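MTH169 (Methanobacterium thermoautotrophicum, PDB 1GTD) belongs to the phosphoribosylformylglycinamidine (FGAM) synthase family as a small alpha/beta protein built on a three-stranded antiparallel sheet. Local coordinates at residues K2-E6 with T46-L52. Sequence-based numbering, arbitrary orientation.
Sequences KFMVE and TMDEDSL
Phe3 lies on the central strand 3-11 in extended conformation (phi/psi -115/127°) beside Met47 of strand 37-47, outermost within this chain, as an antiparallel hydrogen-bonded pair with CA atoms 5.1 Å apart. Phe3 N donates to Met47 O (3.2 Å), while the return bond from Met47 N to Phe3 O (2.9 Å) is weak by its angle; Thr46 CA adds a CA-H...O contact to Phe3 O at 3.2 Å. Met4 and Thr46 form the next, non-hydrogen-bonded pair (CA-CA 4.7 Å), on the other face from Phe3. Neighbouring strands of a 2-1-3 antiparallel sheet thus pair where strand 37-47 passes into a loop round the Phe3 ring (m rotamer): Glu49 O meets the ring edge at CE1 (3.5 Å), and Leu52 CD1 approaches CE2 obliquely at 3.2 Å. Lys2 continues the register opposite Asp48; its side chain, t through chi3 and p at chi4, places CE 3.0 Å from Glu49 O, a close contact, not a hydrogen bond. A backbone pair, one bond of it weak, therefore joins the strands, one hydrogen bond from Lys2 N to Asp48 OD1 (3.0 Å) ties the first modelled residue to the loop, and an apolar ring fills its bend.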
loop_
_atom_site.group_PDB
_atom_site.type_symbol
_atom_site.label_atom_id
_atom_site.label_comp_id
_atom_site.label_asym_id
_atom_site.label_seq_id
_atom_site.Cartn_x
_atom_site.Cartn_y
_atom_site.Cartn_z
ATOM N N LYS B 2 -13.614 -13.054 -21.580
ATOM C CA LYS B 2 -14.565 -14.190 -21.369
ATOM C C LYS B 2 -15.057 -14.195 -19.918
ATOM O O LYS B 2 -16.260 -14.149 -19.668
ATOM C CB LYS B 2 -13.878 -15.525 -21.691
ATOM C CG LYS B 2 -14.821 -16.666 -22.058
ATOM C CD LYS B 2 -14.076 -18.008 -22.018
ATOM C CE LYS B 2 -14.932 -19.181 -22.502
ATOM N NZ LYS B 2 -14.987 -19.271 -23.988
ATOM N N PHE B 3 -14.126 -14.242 -18.967
ATOM C CA PHE B 3 -14.483 -14.253 -17.549
ATOM C C PHE B 3 -14.015 -13.023 -16.792
ATOM O O PHE B 3 -12.837 -12.677 -16.813
ATOM C CB PHE B 3 -13.917 -15.492 -16.846
ATOM C CG PHE B 3 -14.599 -16.771 -17.226
ATOM C CD1 PHE B 3 -14.152 -17.519 -18.309
ATOM C CD2 PHE B 3 -15.704 -17.222 -16.507
ATOM C CE1 PHE B 3 -14.795 -18.699 -18.670
ATOM C CE2 PHE B 3 -16.354 -18.403 -16.863
ATOM C CZ PHE B 3 -15.900 -19.142 -17.944
HETATM N N MSE B 4 -14.949 -12.380 -16.109
HETATM C CA MSE B 4 -14.664 -11.194 -15.316
HETATM C C MSE B 4 -14.460 -11.655 -13.866
HETATM O O MSE B 4 -15.397 -12.123 -13.211
HETATM C CB MSE B 4 -15.843 -10.236 -15.433
HETATM C CG MSE B 4 -15.579 -8.835 -14.957
HETATM SE SE MSE B 4 -16.684 -7.525 -15.905
HETATM C CE MSE B 4 -18.304 -7.628 -14.814
ATOM N N VAL B 5 -13.232 -11.526 -13.370
ATOM C CA VAL B 5 -12.899 -11.966 -12.019
ATOM C C VAL B 5 -12.715 -10.836 -11.013
ATOM O O VAL B 5 -12.152 -9.794 -11.336
ATOM C CB VAL B 5 -11.596 -12.807 -12.022
ATOM C CG1 VAL B 5 -11.375 -13.450 -10.655
ATOM C CG2 VAL B 5 -11.647 -13.853 -13.126
ATOM N N GLU B 6 -13.197 -11.050 -9.791
ATOM C CA GLU B 6 -13.034 -10.065 -8.725
ATOM C C GLU B 6 -12.622 -10.751 -7.427
ATOM O O GLU B 6 -13.349 -11.606 -6.910
ATOM C CB GLU B 6 -14.317 -9.277 -8.467
ATOM C CG GLU B 6 -14.153 -8.310 -7.288
ATOM C CD GLU B 6 -15.400 -7.503 -6.977
ATOM O OE1 GLU B 6 -16.465 -8.114 -6.732
ATOM O OE2 GLU B 6 -15.311 -6.254 -6.963
ATOM N N THR B 46 -9.852 -9.642 -16.241
ATOM C CA THR B 46 -10.455 -10.527 -17.223
ATOM C C THR B 46 -9.575 -11.752 -17.472
ATOM O O THR B 46 -8.364 -11.721 -17.228
ATOM C CB THR B 46 -10.686 -9.754 -18.529
ATOM O OG1 THR B 46 -11.768 -8.841 -18.331
ATOM C CG2 THR B 46 -11.007 -10.695 -19.688
HETATM N N MSE B 47 -10.187 -12.828 -17.962
HETATM C CA MSE B 47 -9.450 -14.057 -18.215
HETATM C C MSE B 47 -10.209 -15.039 -19.109
HETATM O O MSE B 47 -11.262 -15.541 -18.728
HETATM C CB MSE B 47 -9.128 -14.703 -16.870
HETATM C CG MSE B 47 -8.442 -16.049 -16.909
HETATM SE SE MSE B 47 -8.038 -16.578 -15.072
HETATM C CE MSE B 47 -6.100 -16.583 -15.147
ATOM N N ASP B 48 -9.678 -15.302 -20.301
ATOM C CA ASP B 48 -10.305 -16.249 -21.226
ATOM C C ASP B 48 -9.945 -17.666 -20.798
ATOM O O ASP B 48 -8.767 -18.016 -20.725
ATOM C CB ASP B 48 -9.802 -16.040 -22.659
ATOM C CG ASP B 48 -10.276 -14.738 -23.266
ATOM O OD1 ASP B 48 -11.498 -14.474 -23.216
ATOM O OD2 ASP B 48 -9.429 -13.984 -23.803
ATOM N N GLU B 49 -10.948 -18.490 -20.516
ATOM C CA GLU B 49 -10.658 -19.856 -20.104
ATOM C C GLU B 49 -11.650 -20.872 -20.649
ATOM O O GLU B 49 -12.813 -20.552 -20.891
ATOM C CB GLU B 49 -10.607 -19.948 -18.578
ATOM C CG GLU B 49 -10.307 -21.348 -18.069
ATOM C CD GLU B 49 -8.971 -21.881 -18.571
ATOM O OE1 GLU B 49 -8.744 -23.108 -18.490
ATOM O OE2 GLU B 49 -8.147 -21.071 -19.044
ATOM N N ASP B 50 -11.172 -22.100 -20.841
ATOM C CA ASP B 50 -11.990 -23.197 -21.358
ATOM C C ASP B 50 -13.239 -23.475 -20.528
ATOM O O ASP B 50 -14.277 -23.853 -21.070
ATOM C CB ASP B 50 -11.167 -24.491 -21.432
ATOM C CG ASP B 50 -10.123 -24.459 -22.526
ATOM O OD1 ASP B 50 -10.505 -24.249 -23.696
ATOM O OD2 ASP B 50 -8.923 -24.646 -22.223
ATOM N N SER B 51 -13.142 -23.287 -19.216
ATOM C CA SER B 51 -14.268 -23.571 -18.350
ATOM C C SER B 51 -14.226 -22.823 -17.035
ATOM O O SER B 51 -13.155 -22.558 -16.489
ATOM C CB SER B 51 -14.304 -25.066 -18.068
ATOM O OG SER B 51 -13.031 -25.511 -17.631
ATOM N N LEU B 52 -15.408 -22.498 -16.521
ATOM C CA LEU B 52 -15.514 -21.797 -15.252
ATOM C C LEU B 52 -14.702 -22.547 -14.202
ATOM O O LEU B 52 -13.981 -21.942 -13.401
ATOM C CB LEU B 52 -16.972 -21.731 -14.809
ATOM C CG LEU B 52 -17.243 -20.894 -13.561
ATOM C CD1 LEU B 52 -16.827 -19.458 -13.827
ATOM C CD2 LEU B 52 -18.720 -20.957 -13.198
#